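Local coordinates for protein ribosomal RNA small subunit methyltransferase D (Escherichia coli, PDB 2FPO) that methylates N2 of guanine 966 in the 16S rRNA of the assembled 30S particle, using S-adenosyl-L-methionine as methyl donor, at residues A[22-27]-A[98-103]; A[57-62]-A[124-129]; A[114-119]-A[142-147]; A[160-165]-A[183-188]; A[170-175]-A[189-194]. One frame throughout, in Å; residues are numbered along the deposited sequence. Where two conformers were deposited one is given.

Contact 1: residues A[22-27]-A[98-103]; sequences RGRKLP and ATLKAG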
# COMPACT_ATOMS: atom_id res chain seq x y z
N ARG A 22 12.92 10.59 -7.69
CA ARG A 22 12.76 11.61 -6.66
C ARG A 22 12.61 12.93 -7.38
O ARG A 22 13.40 13.24 -8.27
CB ARG A 22 13.99 11.63 -5.76
CG ARG A 22 14.19 12.89 -4.99
CD ARG A 22 15.37 12.77 -4.05
NE ARG A 22 16.65 12.94 -4.75
CZ ARG A 22 17.37 14.06 -4.73
NH1 ARG A 22 18.53 14.11 -5.39
NH2 ARG A 22 16.94 15.13 -4.08
N GLY A 23 11.57 13.67 -7.02
CA GLY A 23 11.31 14.96 -7.64
C GLY A 23 10.51 14.88 -8.95
O GLY A 23 10.16 15.91 -9.50
N ARG A 24 10.25 13.67 -9.45
CA ARG A 24 9.44 13.54 -10.67
C ARG A 24 7.97 13.80 -10.33
O ARG A 24 7.49 13.30 -9.32
CB ARG A 24 9.61 12.15 -11.35
CG ARG A 24 11.02 11.89 -11.96
CD ARG A 24 11.22 12.59 -13.31
NE ARG A 24 10.22 12.17 -14.27
CZ ARG A 24 10.35 11.10 -15.05
NH1 ARG A 24 11.46 10.36 -14.99
NH2 ARG A 24 9.38 10.78 -15.91
N LYS A 25 7.29 14.57 -11.18
CA LYS A 25 5.90 14.98 -10.98
C LYS A 25 4.98 14.23 -11.97
O LYS A 25 5.33 14.14 -13.16
CB LYS A 25 5.78 16.49 -11.21
CG LYS A 25 6.99 17.30 -10.72
CD LYS A 25 6.78 18.81 -10.82
CE LYS A 25 8.01 19.58 -10.36
NZ LYS A 25 8.32 19.35 -8.91
N LEU A 26 3.83 13.72 -11.50
CA LEU A 26 2.89 12.90 -12.30
C LEU A 26 1.42 13.34 -12.15
O LEU A 26 0.99 13.67 -11.05
CB LEU A 26 3.01 11.41 -11.93
CG LEU A 26 4.32 10.65 -12.14
CD1 LEU A 26 4.25 9.34 -11.43
CD2 LEU A 26 4.68 10.43 -13.61
N PRO A 27 0.63 13.32 -13.26
CA PRO A 27 -0.78 13.75 -13.21
C PRO A 27 -1.71 12.69 -12.61
O PRO A 27 -1.61 11.52 -12.97
CB PRO A 27 -1.11 13.94 -14.68
CG PRO A 27 -0.30 12.90 -15.35
CD PRO A 27 1.02 12.90 -14.62
N ALA A 98 3.85 3.82 -17.37
CA ALA A 98 4.45 3.83 -18.70
C ALA A 98 5.42 5.01 -18.86
O ALA A 98 6.54 4.84 -19.36
CB ALA A 98 3.35 3.82 -19.78
N THR A 99 5.03 6.19 -18.39
CA THR A 99 5.91 7.37 -18.31
C THR A 99 7.25 7.11 -17.60
O THR A 99 8.32 7.49 -18.08
CB THR A 99 5.19 8.52 -17.59
OG1 THR A 99 4.10 8.97 -18.40
CG2 THR A 99 6.12 9.67 -17.30
N LEU A 100 7.17 6.45 -16.45
CA LEU A 100 8.30 6.14 -15.61
C LEU A 100 9.09 4.94 -16.12
O LEU A 100 10.17 4.64 -15.59
CB LEU A 100 7.82 5.88 -14.18
CG LEU A 100 7.13 7.03 -13.45
CD1 LEU A 100 6.49 6.55 -12.11
CD2 LEU A 100 8.13 8.21 -13.23
N LYS A 101 8.53 4.26 -17.14
CA LYS A 101 9.14 3.06 -17.73
C LYS A 101 9.25 1.97 -16.68
O LYS A 101 10.22 1.20 -16.66
CB LYS A 101 10.56 3.35 -18.30
CG LYS A 101 10.63 3.80 -19.75
CD LYS A 101 12.01 4.42 -20.02
CE LYS A 101 12.35 4.52 -21.49
NZ LYS A 101 11.30 5.22 -22.28
N ALA A 102 8.24 1.89 -15.81
CA ALA A 102 8.27 0.93 -14.72
C ALA A 102 7.53 -0.33 -15.17
O ALA A 102 6.29 -0.40 -15.10
CB ALA A 102 7.66 1.53 -13.48
N GLY A 103 8.32 -1.31 -15.62
CA GLY A 103 7.80 -2.60 -16.08
C GLY A 103 7.53 -3.60 -14.96
O GLY A 103 6.78 -4.55 -15.16
O HOH W 1 10.99 8.61 -17.61
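Both leucines hold CG anti to their carbonyl carbon, with chi1 of -62° in L26 and in L100. This sends the two isobutyl groups at each other tip to tip. CD1 of L26 meets CD1 of L100 at 3.6 Å, and CD2 of L26 lies 4.0 Å from CG2 of T99. R24 has its chain bent at chi2 and chi3, so the guanidinium folds over the end of the helix. CD2 of L100 sits over one face of that group, toward its rim, 3.9 Å from NH2 of R24. CG2 of T99 approaches the guanidinium edge. The contact joins the short antiparallel pair 13-15/25-27 to the C-terminal end of helix 87-99. That end is finished by a Schellman motif: K101 has a positive phi of 62° and two bonds run back into the last turn. K101 N to A98 O, 3.0 Å, is a backbone bond there. Water 1 bridges the two segments on the polar side. It accepts from NH1 of R24 and donates to T99 O at 2.9 Å. L26 and L100 are buried and also rest on I16 and L70 of helix 67-74. P27 O takes a hydrogen bond from ND2 of N96 in helix 87-99.

Contact 2: residues A[57-62]-A[124-129]; sequences QCLDCF and NIVFVD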
# COMPACT_ATOMS: atom_id res chain seq x y z
N GLN A 57 8.69 -7.21 -2.56
CA GLN A 57 7.46 -7.38 -3.32
C GLN A 57 6.35 -6.68 -2.54
O GLN A 57 6.08 -7.02 -1.37
CB GLN A 57 7.17 -8.86 -3.54
CG GLN A 57 7.66 -9.38 -4.91
CD GLN A 57 6.84 -8.85 -6.13
OE1 GLN A 57 7.26 -8.99 -7.28
NE2 GLN A 57 5.67 -8.23 -5.86
N CYS A 58 5.69 -5.72 -3.20
CA CYS A 58 4.69 -4.85 -2.59
C CYS A 58 3.31 -5.01 -3.19
O CYS A 58 3.13 -5.17 -4.41
CB CYS A 58 5.10 -3.37 -2.71
SG CYS A 58 6.76 -3.02 -2.11
N LEU A 59 2.32 -4.98 -2.33
CA LEU A 59 0.94 -5.02 -2.80
C LEU A 59 0.22 -3.79 -2.24
O LEU A 59 0.24 -3.55 -1.03
CB LEU A 59 0.30 -6.35 -2.36
CG LEU A 59 -1.22 -6.46 -2.51
CD1 LEU A 59 -1.55 -6.61 -4.03
CD2 LEU A 59 -1.71 -7.64 -1.65
N ASP A 60 -0.40 -3.00 -3.11
CA ASP A 60 -1.21 -1.86 -2.67
C ASP A 60 -2.69 -2.19 -2.90
O ASP A 60 -3.14 -2.24 -4.06
CB ASP A 60 -0.79 -0.63 -3.46
CG ASP A 60 -1.26 0.69 -2.82
OD1 ASP A 60 -2.23 0.72 -2.04
OD2 ASP A 60 -0.64 1.71 -3.15
N CYS A 61 -3.43 -2.40 -1.80
CA CYS A 61 -4.83 -2.86 -1.87
C CYS A 61 -5.84 -1.85 -2.40
O CYS A 61 -6.91 -2.28 -2.87
CB CYS A 61 -5.31 -3.40 -0.52
SG CYS A 61 -4.34 -4.84 0.03
N PHE A 62 -5.53 -0.56 -2.27
CA PHE A 62 -6.43 0.54 -2.70
C PHE A 62 -5.46 1.59 -3.18
O PHE A 62 -5.16 2.58 -2.47
CB PHE A 62 -7.29 1.13 -1.53
CG PHE A 62 -8.03 0.08 -0.75
CD1 PHE A 62 -9.31 -0.30 -1.13
CD2 PHE A 62 -7.43 -0.54 0.35
CE1 PHE A 62 -9.99 -1.35 -0.42
CE2 PHE A 62 -8.08 -1.57 1.07
CZ PHE A 62 -9.37 -1.96 0.70
N ASN A 124 6.16 -8.97 0.82
CA ASN A 124 6.95 -8.43 1.91
C ASN A 124 6.33 -7.17 2.55
O ASN A 124 6.48 -6.93 3.77
CB ASN A 124 8.35 -8.08 1.38
CG ASN A 124 9.02 -9.25 0.70
OD1 ASN A 124 9.43 -10.23 1.35
ND2 ASN A 124 9.14 -9.18 -0.63
N ILE A 125 5.67 -6.36 1.71
CA ILE A 125 5.08 -5.08 2.13
C ILE A 125 3.69 -4.90 1.55
O ILE A 125 3.50 -4.96 0.32
CB ILE A 125 6.00 -3.87 1.70
CG1 ILE A 125 7.42 -3.99 2.32
CG2 ILE A 125 5.34 -2.49 1.98
CD1 ILE A 125 8.38 -2.85 1.96
N VAL A 126 2.72 -4.63 2.40
CA VAL A 126 1.33 -4.39 1.95
C VAL A 126 0.81 -3.07 2.49
O VAL A 126 1.01 -2.76 3.68
CB VAL A 126 0.36 -5.57 2.32
CG1 VAL A 126 -1.07 -5.34 1.79
CG2 VAL A 126 0.91 -6.90 1.82
N PHE A 127 0.17 -2.31 1.61
CA PHE A 127 -0.43 -1.03 1.96
C PHE A 127 -1.96 -1.18 2.02
O PHE A 127 -2.59 -1.59 1.05
CB PHE A 127 -0.09 0.05 0.94
CG PHE A 127 1.40 0.21 0.70
CD1 PHE A 127 2.23 0.80 1.66
CD2 PHE A 127 1.96 -0.18 -0.51
CE1 PHE A 127 3.64 0.93 1.43
CE2 PHE A 127 3.36 -0.04 -0.76
CZ PHE A 127 4.19 0.51 0.21
N VAL A 128 -2.51 -0.79 3.18
CA VAL A 128 -3.96 -0.87 3.46
C VAL A 128 -4.46 0.50 3.92
O VAL A 128 -4.55 0.82 5.11
CB VAL A 128 -4.31 -1.97 4.51
CG1 VAL A 128 -5.84 -2.15 4.64
CG2 VAL A 128 -3.61 -3.28 4.18
N ASP A 129 -4.82 1.32 2.94
CA ASP A 129 -5.35 2.64 3.21
C ASP A 129 -6.69 2.71 2.47
O ASP A 129 -6.76 3.28 1.39
CB ASP A 129 -4.38 3.71 2.72
CG ASP A 129 -4.94 5.12 2.89
OD1 ASP A 129 -5.76 5.35 3.83
OD2 ASP A 129 -4.58 6.00 2.08
O HOH W 2 -3.98 1.09 0.31
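The D60 side chain leaves strand 57-60 on the same face as C58, I125 and F127. Its CB lies 4.1 Å from CD2 of F127. CG is anti to the backbone N, chi1 -163°, and meets CB of F127. OD1 lies 3.7 Å from CB of F127 and 3.0 Å from water 2, which can donate to it. OD2 accepts a weak bond from G69 N. The D60 and F127 side chains cross at about a right angle, with carboxylate and ring planes 58° apart. Water 2 also accepts from D129 N at 2.8 Å, linking D60 to the end of the other strand. An alanine at D60 has no carboxylate for water 2 and G69 N, and would probably leave the link between strand ends less firm. The strands run parallel, 12° apart, with L59 N bonded to I125 O at 2.9 Å. D129, P130 and P131 begin a DPPF sequence, consistent with the (N/D)PP(Y/F) motif of amino-methyltransferases, at the C-terminal strand ends where such folds bind cofactor and substrate. In this Rossmann-like sheet, strand 79-83 flanks 57-60 and 154-161 flanks 123-128. I125 and F127 pack on helix 39-53; V126, on the other face with L59, and V128 pack on helix 137-146.

Contact 3: residues A[114-119]-A[142-147]; sequences SFLAQK and NLLEDN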
# COMPACT_ATOMS: atom_id res chain seq x y z
N SER A 114 -13.09 -8.74 -3.61
CA SER A 114 -13.08 -9.74 -4.66
C SER A 114 -11.66 -10.19 -4.99
O SER A 114 -11.40 -11.39 -5.19
CB SER A 114 -13.69 -9.19 -5.96
OG SER A 114 -15.07 -8.98 -5.76
N PHE A 115 -10.77 -9.22 -5.10
CA PHE A 115 -9.39 -9.53 -5.46
C PHE A 115 -8.65 -10.45 -4.47
O PHE A 115 -7.96 -11.38 -4.89
CB PHE A 115 -8.55 -8.28 -5.74
CG PHE A 115 -7.13 -8.64 -6.10
CD1 PHE A 115 -6.84 -9.14 -7.37
CD2 PHE A 115 -6.11 -8.58 -5.16
CE1 PHE A 115 -5.54 -9.53 -7.68
CE2 PHE A 115 -4.81 -8.99 -5.48
CZ PHE A 115 -4.55 -9.45 -6.74
N LEU A 116 -8.77 -10.15 -3.18
CA LEU A 116 -8.05 -10.88 -2.13
C LEU A 116 -8.70 -12.20 -1.75
O LEU A 116 -8.08 -13.03 -1.07
CB LEU A 116 -7.83 -9.99 -0.88
CG LEU A 116 -7.07 -8.67 -1.12
CD1 LEU A 116 -7.16 -7.79 0.09
CD2 LEU A 116 -5.59 -8.98 -1.53
N ALA A 117 -9.95 -12.40 -2.17
CA ALA A 117 -10.68 -13.65 -1.91
C ALA A 117 -10.36 -14.69 -2.97
O ALA A 117 -11.26 -15.15 -3.72
CB ALA A 117 -12.19 -13.41 -1.81
N GLN A 118 -9.09 -15.07 -3.01
CA GLN A 118 -8.57 -16.14 -3.85
C GLN A 118 -7.20 -16.56 -3.28
O GLN A 118 -6.65 -15.86 -2.42
CB GLN A 118 -8.40 -15.64 -5.30
CG GLN A 118 -7.44 -14.43 -5.41
CD GLN A 118 -7.06 -14.08 -6.84
OE1 GLN A 118 -6.98 -14.96 -7.72
NE2 GLN A 118 -6.84 -12.78 -7.10
N LYS A 119 -6.64 -17.68 -3.75
CA LYS A 119 -5.28 -18.06 -3.36
C LYS A 119 -4.30 -16.98 -3.80
O LYS A 119 -4.13 -16.72 -5.01
CB LYS A 119 -4.87 -19.41 -3.98
CG LYS A 119 -3.53 -19.93 -3.42
CD LYS A 119 -3.32 -21.42 -3.72
CE LYS A 119 -2.25 -21.68 -4.81
NZ LYS A 119 -2.67 -21.25 -6.19
N ASN A 142 -8.11 -9.52 7.27
CA ASN A 142 -8.33 -10.97 7.42
C ASN A 142 -8.10 -11.74 6.15
O ASN A 142 -7.60 -12.86 6.18
CB ASN A 142 -9.72 -11.27 7.95
CG ASN A 142 -9.88 -10.92 9.42
OD1 ASN A 142 -10.95 -10.52 9.85
ND2 ASN A 142 -8.81 -11.09 10.19
N LEU A 143 -8.49 -11.15 5.01
CA LEU A 143 -8.24 -11.79 3.71
C LEU A 143 -6.76 -11.89 3.42
O LEU A 143 -6.31 -12.93 2.95
CB LEU A 143 -8.96 -11.04 2.58
CG LEU A 143 -10.49 -11.18 2.62
CD1 LEU A 143 -11.12 -10.00 1.92
CD2 LEU A 143 -10.99 -12.49 2.04
N LEU A 144 -6.00 -10.83 3.72
CA LEU A 144 -4.53 -10.84 3.56
C LEU A 144 -3.91 -11.99 4.31
O LEU A 144 -3.13 -12.78 3.77
CB LEU A 144 -3.88 -9.49 3.97
CG LEU A 144 -4.15 -8.28 3.06
CD1 LEU A 144 -3.59 -7.00 3.74
CD2 LEU A 144 -3.47 -8.54 1.68
N GLU A 145 -4.26 -12.10 5.58
CA GLU A 145 -3.77 -13.20 6.43
C GLU A 145 -4.25 -14.60 6.01
O GLU A 145 -3.51 -15.56 6.15
CB GLU A 145 -4.15 -12.93 7.89
CG GLU A 145 -3.70 -14.00 8.91
CD GLU A 145 -2.19 -14.21 8.94
OE1 GLU A 145 -1.44 -13.23 8.77
OE2 GLU A 145 -1.76 -15.38 9.14
N ASP A 146 -5.50 -14.73 5.55
CA ASP A 146 -6.09 -16.06 5.35
C ASP A 146 -5.79 -16.65 3.98
O ASP A 146 -5.84 -17.86 3.82
CB ASP A 146 -7.60 -16.03 5.54
CG ASP A 146 -8.02 -15.69 6.94
OD1 ASP A 146 -7.19 -15.71 7.88
OD2 ASP A 146 -9.21 -15.37 7.10
N ASN A 147 -5.49 -15.80 3.01
CA ASN A 147 -5.36 -16.26 1.63
C ASN A 147 -3.93 -16.26 1.06
O ASN A 147 -3.73 -16.35 -0.14
CB ASN A 147 -6.36 -15.50 0.74
CG ASN A 147 -7.81 -15.85 1.09
OD1 ASN A 147 -8.06 -16.93 1.62
ND2 ASN A 147 -8.73 -14.96 0.82
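The tight part holds L116 and N147. CB of L116 lies 3.8 Å from CB of L143. The L116 and L144 side chains cross obliquely, CD2 to CD2 at 3.9 Å. These two buried leucines also touch L59 of the central sheet. Helices 112-116 and 137-146 thus meet on one side of the Rossmann-like sheet, close to their C-terminal ends. Just past the second helix, N147 turns its amide to the first, and its CB comes within 3.2 Å of Q118 O. ND2 of N147 bonds to a lone pair of L116 O at 2.8 Å, with an N-H...O angle of 153°. The same carbonyl also takes a hydrogen bond from NE1 of W149 and a weak one from Q118 N. Looser is A117, the centre of an inverse gamma turn, which meets CD2 of L143 through its CB at 4.1 Å. Q118 and K119 are exposed, with CB pointing away from helix 137-146; Q118 NE2 bonds back to F115 O at 2.8 Å.

Contact 4: residues A[160-165]-A[183-188]; sequences SEVENG and QVAYRL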
# COMPACT_ATOMS: atom_id res chain seq x y z
N SER A 160 -5.81 4.71 9.54
CA SER A 160 -7.13 4.73 10.15
C SER A 160 -7.34 5.94 11.06
O SER A 160 -6.42 6.37 11.73
CB SER A 160 -7.34 3.44 10.95
OG SER A 160 -8.70 3.30 11.32
N GLU A 161 -8.57 6.47 11.09
CA GLU A 161 -8.91 7.57 11.98
C GLU A 161 -8.78 7.12 13.43
O GLU A 161 -9.25 6.03 13.79
CB GLU A 161 -10.34 8.06 11.72
CG GLU A 161 -10.50 8.86 10.44
CD GLU A 161 -10.18 8.05 9.18
OE1 GLU A 161 -10.70 6.92 9.02
OE2 GLU A 161 -9.39 8.57 8.35
N VAL A 162 -8.12 7.94 14.24
CA VAL A 162 -7.93 7.68 15.69
C VAL A 162 -9.22 7.23 16.37
O VAL A 162 -9.24 6.22 17.09
CB VAL A 162 -7.39 8.93 16.41
CG1 VAL A 162 -7.53 8.79 17.92
CG2 VAL A 162 -5.94 9.14 16.04
N GLU A 163 -10.29 7.97 16.10
CA GLU A 163 -11.63 7.73 16.64
C GLU A 163 -12.09 6.27 16.53
O GLU A 163 -12.96 5.83 17.30
CB GLU A 163 -12.62 8.60 15.87
CG GLU A 163 -13.74 9.16 16.70
CD GLU A 163 -14.63 10.10 15.89
OE1 GLU A 163 -14.54 10.04 14.64
OE2 GLU A 163 -15.40 10.87 16.50
N ASN A 164 -11.49 5.53 15.59
CA ASN A 164 -11.86 4.15 15.33
C ASN A 164 -11.26 3.18 16.33
O ASN A 164 -11.75 2.07 16.45
CB ASN A 164 -11.42 3.71 13.92
CG ASN A 164 -12.21 4.40 12.81
OD1 ASN A 164 -11.71 4.60 11.70
ND2 ASN A 164 -13.45 4.75 13.10
N GLY A 165 -10.22 3.61 17.05
CA GLY A 165 -9.44 2.71 17.89
C GLY A 165 -8.46 1.84 17.11
O GLY A 165 -8.27 2.01 15.89
N GLN A 183 -6.22 13.78 13.07
CA GLN A 183 -7.29 12.85 13.37
C GLN A 183 -6.90 11.41 12.99
O GLN A 183 -7.74 10.53 13.08
CB GLN A 183 -8.54 13.28 12.59
CG GLN A 183 -8.26 13.53 11.09
CD GLN A 183 -9.52 13.66 10.21
OE1 GLN A 183 -9.66 12.96 9.21
NE2 GLN A 183 -10.41 14.59 10.58
N VAL A 184 -5.65 11.18 12.56
CA VAL A 184 -5.29 9.92 11.87
C VAL A 184 -4.15 9.12 12.53
O VAL A 184 -3.13 9.68 12.92
CB VAL A 184 -4.95 10.14 10.36
CG1 VAL A 184 -4.87 8.81 9.62
CG2 VAL A 184 -5.98 11.03 9.69
N ALA A 185 -4.35 7.81 12.63
CA ALA A 185 -3.31 6.92 13.14
C ALA A 185 -2.69 6.16 11.98
O ALA A 185 -3.38 5.50 11.20
CB ALA A 185 -3.87 5.97 14.19
N TYR A 186 -1.37 6.31 11.85
CA TYR A 186 -0.61 5.64 10.79
C TYR A 186 0.17 4.52 11.46
O TYR A 186 0.96 4.77 12.35
CB TYR A 186 0.34 6.64 10.14
CG TYR A 186 -0.36 7.88 9.63
CD1 TYR A 186 -0.89 7.91 8.33
CD2 TYR A 186 -0.50 9.02 10.43
CE1 TYR A 186 -1.53 9.03 7.86
CE2 TYR A 186 -1.15 10.15 9.96
CZ TYR A 186 -1.65 10.14 8.66
OH TYR A 186 -2.31 11.23 8.18
N ARG A 187 -0.08 3.29 11.04
CA ARG A 187 0.50 2.13 11.73
C ARG A 187 1.18 1.15 10.77
O ARG A 187 0.80 1.03 9.61
CB ARG A 187 -0.58 1.40 12.53
CG ARG A 187 -1.21 2.24 13.62
CD ARG A 187 -2.34 1.49 14.33
NE ARG A 187 -2.86 2.29 15.43
CZ ARG A 187 -4.07 2.82 15.47
NH1 ARG A 187 -4.90 2.65 14.46
NH2 ARG A 187 -4.45 3.52 16.51
N LEU A 188 2.18 0.44 11.28
CA LEU A 188 2.84 -0.62 10.57
C LEU A 188 2.86 -1.85 11.46
O LEU A 188 3.31 -1.78 12.60
CB LEU A 188 4.26 -0.19 10.17
CG LEU A 188 5.02 -1.05 9.15
CD1 LEU A 188 4.34 -1.07 7.77
CD2 LEU A 188 6.44 -0.52 9.05
O HOH W 3 -7.40 3.89 14.66
O HOH W 4 -6.72 4.99 17.66
O HOH W 5 -10.16 10.61 14.59
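Three backbone hydrogen bonds make the first shell. S160 and A185 form an antiparallel hydrogen-bonded pair: A185 N to S160 O is 2.7 Å, and S160 N to A185 O is 3.0 Å. The third, V162 N to Q183 O at 2.9 Å, comes from above the carbonyl plane. CG2 of V162 reaches over to CB of A185 at 4.2 Å. Around this lies a shell of water and charge. R187 is extended from CG to NE, and one guanidinium face rests over CB of A185. Water 3 accepts from NH1 of R187 at 2.8 Å and donates to the carbonyls of E161 and G165. Water 4 joins NH2 of R187 to V162 O. Further out, E178 holds NE of R187 in a salt bridge, which probably fixes the guanidinium. G165, with a positive phi of 77°, ends the 3-10 turn 162-164. This is the end of an antiparallel strand pair, where strand 154-161 leaves the sheet beside the hairpin 173-181/184-191 of the methyltransferase fold.

Contact 5: residues A[170-175]-A[189-194]; sequences PANWSL and YQREAQ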
# COMPACT_ATOMS: atom_id res chain seq x y z
N PRO A 170 -5.08 -10.22 13.33
CA PRO A 170 -4.85 -11.61 13.79
C PRO A 170 -3.79 -11.65 14.88
O PRO A 170 -3.00 -10.72 15.02
CB PRO A 170 -4.36 -12.32 12.52
CG PRO A 170 -4.89 -11.46 11.38
CD PRO A 170 -4.79 -10.07 11.89
N ALA A 171 -3.79 -12.74 15.64
CA ALA A 171 -2.92 -12.89 16.80
C ALA A 171 -1.43 -12.88 16.45
O ALA A 171 -0.61 -12.46 17.25
CB ALA A 171 -3.30 -14.17 17.57
N ASN A 172 -1.09 -13.33 15.25
CA ASN A 172 0.31 -13.31 14.80
C ASN A 172 0.77 -11.98 14.18
O ASN A 172 1.89 -11.88 13.65
CB ASN A 172 0.59 -14.46 13.83
CG ASN A 172 -0.28 -14.42 12.57
OD1 ASN A 172 -1.42 -13.94 12.60
ND2 ASN A 172 0.25 -14.93 11.48
N TRP A 173 -0.09 -10.95 14.25
CA TRP A 173 0.31 -9.58 13.86
C TRP A 173 0.62 -8.76 15.10
O TRP A 173 -0.18 -8.71 16.05
CB TRP A 173 -0.83 -8.86 13.13
CG TRP A 173 -1.16 -9.32 11.76
CD1 TRP A 173 -1.14 -10.60 11.28
CD2 TRP A 173 -1.63 -8.49 10.69
NE1 TRP A 173 -1.55 -10.61 9.96
CE2 TRP A 173 -1.87 -9.34 9.58
CE3 TRP A 173 -1.91 -7.11 10.57
CZ2 TRP A 173 -2.34 -8.85 8.36
CZ3 TRP A 173 -2.37 -6.63 9.33
CH2 TRP A 173 -2.59 -7.50 8.26
N SER A 174 1.75 -8.08 15.09
CA SER A 174 2.04 -7.16 16.19
C SER A 174 2.26 -5.75 15.66
O SER A 174 2.81 -5.56 14.56
CB SER A 174 3.27 -7.63 16.98
OG SER A 174 4.40 -7.62 16.14
N LEU A 175 1.79 -4.77 16.42
CA LEU A 175 2.04 -3.36 16.12
C LEU A 175 3.55 -3.09 16.11
O LEU A 175 4.23 -3.33 17.09
CB LEU A 175 1.30 -2.44 17.09
CG LEU A 175 1.28 -0.93 16.76
CD1 LEU A 175 0.69 -0.64 15.34
CD2 LEU A 175 0.47 -0.21 17.80
N TYR A 189 2.27 -2.94 10.95
CA TYR A 189 2.20 -4.20 11.66
C TYR A 189 3.23 -5.13 11.07
O TYR A 189 3.49 -5.09 9.87
CB TYR A 189 0.81 -4.85 11.56
CG TYR A 189 -0.24 -4.11 12.34
CD1 TYR A 189 -0.55 -4.47 13.65
CD2 TYR A 189 -0.92 -3.03 11.77
CE1 TYR A 189 -1.52 -3.78 14.37
CE2 TYR A 189 -1.88 -2.33 12.47
CZ TYR A 189 -2.16 -2.69 13.78
OH TYR A 189 -3.12 -1.98 14.44
N GLN A 190 3.82 -5.95 11.93
CA GLN A 190 4.68 -7.02 11.49
C GLN A 190 4.03 -8.38 11.76
O GLN A 190 3.56 -8.66 12.89
CB GLN A 190 6.06 -6.96 12.15
CG GLN A 190 7.03 -7.94 11.53
CD GLN A 190 8.48 -7.59 11.79
OE1 GLN A 190 9.22 -7.29 10.87
NE2 GLN A 190 8.88 -7.63 13.06
N ARG A 191 4.03 -9.21 10.73
CA ARG A 191 3.36 -10.48 10.76
C ARG A 191 4.35 -11.62 10.91
O ARG A 191 5.38 -11.66 10.22
CB ARG A 191 2.52 -10.62 9.49
CG ARG A 191 1.70 -11.87 9.41
CD ARG A 191 2.15 -12.73 8.25
NE ARG A 191 1.26 -13.86 8.12
CZ ARG A 191 1.58 -14.99 7.52
NH1 ARG A 191 2.78 -15.12 6.96
NH2 ARG A 191 0.71 -15.99 7.49
N GLU A 192 4.08 -12.52 11.84
CA GLU A 192 4.84 -13.77 11.95
C GLU A 192 4.09 -14.93 11.32
O GLU A 192 2.94 -15.19 11.68
CB GLU A 192 5.16 -14.07 13.41
CG GLU A 192 6.15 -13.13 14.02
CD GLU A 192 7.47 -13.08 13.26
OE1 GLU A 192 8.20 -14.10 13.25
OE2 GLU A 192 7.78 -12.01 12.69
N ALA A 193 4.73 -15.61 10.37
CA ALA A 193 4.14 -16.80 9.75
C ALA A 193 3.74 -17.82 10.81
O ALA A 193 4.59 -18.56 11.29
CB ALA A 193 5.11 -17.45 8.74
N GLN A 194 2.46 -17.80 11.18
CA GLN A 194 1.86 -18.77 12.11
C GLN A 194 0.33 -18.67 12.11
O GLN A 194 -0.35 -19.36 12.87
CB GLN A 194 2.41 -18.62 13.55
CG GLN A 194 2.13 -17.27 14.21
CD GLN A 194 2.15 -17.32 15.74
OE1 GLN A 194 2.26 -18.39 16.36
NE2 GLN A 194 2.05 -16.14 16.36
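W173 and Y189 stand on one face of an antiparallel strand pair, with side chains crossing at about a right angle. Their ring planes are 49° apart, and CE3 of W173 meets CB of Y189 at 3.7 Å. L175 comes to the tyrosine from the other strand: its CD1 lies over the ring face, 4.0 Å from the ring centroid, in a CH-pi contact. R191 is set against the indole likewise, with its CB over the five-membered ring of W173. The guanidinium plane stands 88° to that ring. An alanine at Y189 has no ring, so CD1 of L175 would probably lose its CH-pi surface, and the indole its contact with CG though not with CB. N172 holds CG in the crowded position between N and C, chi1 60°. ND2 donates to E192 O at 2.7 Å, while E192 N bonds to N172 O at 2.9 Å. S174 and Q190 are a hydrogen-bonded pair. E145 of helix 137-146 collects the polar ends: OE2 accepts from ND2 of N172, while OE1 takes NE1 of W173 and the salt bridge from NE of R191. Strand 173-181 is the sheet edge, 184-191 lies between it and strand 154-161, and P170 and W173 pack on helix 137-146.

From the N terminus, contact 1 closes in a long loop, bringing the end of helix 87-99 back to strand 25-27. Contact 2 opens within that loop and closes after it, so the two cross. It joins two parallel strands at the chain centre. Contact 3 crosses contact 2: its helix ends precede and follow strand 123-128, and L144 packs on V126. Contacts 4 and 5 come later and also cross, sharing strand 184-191 on the side of the sheet that ends in strand 173-181, where L175 touches R187. E145 ties helix 137-146 of contact 3 to the hairpin of contact 5. Contact 1 lies across the chain centre from contacts 3, 4 and 5.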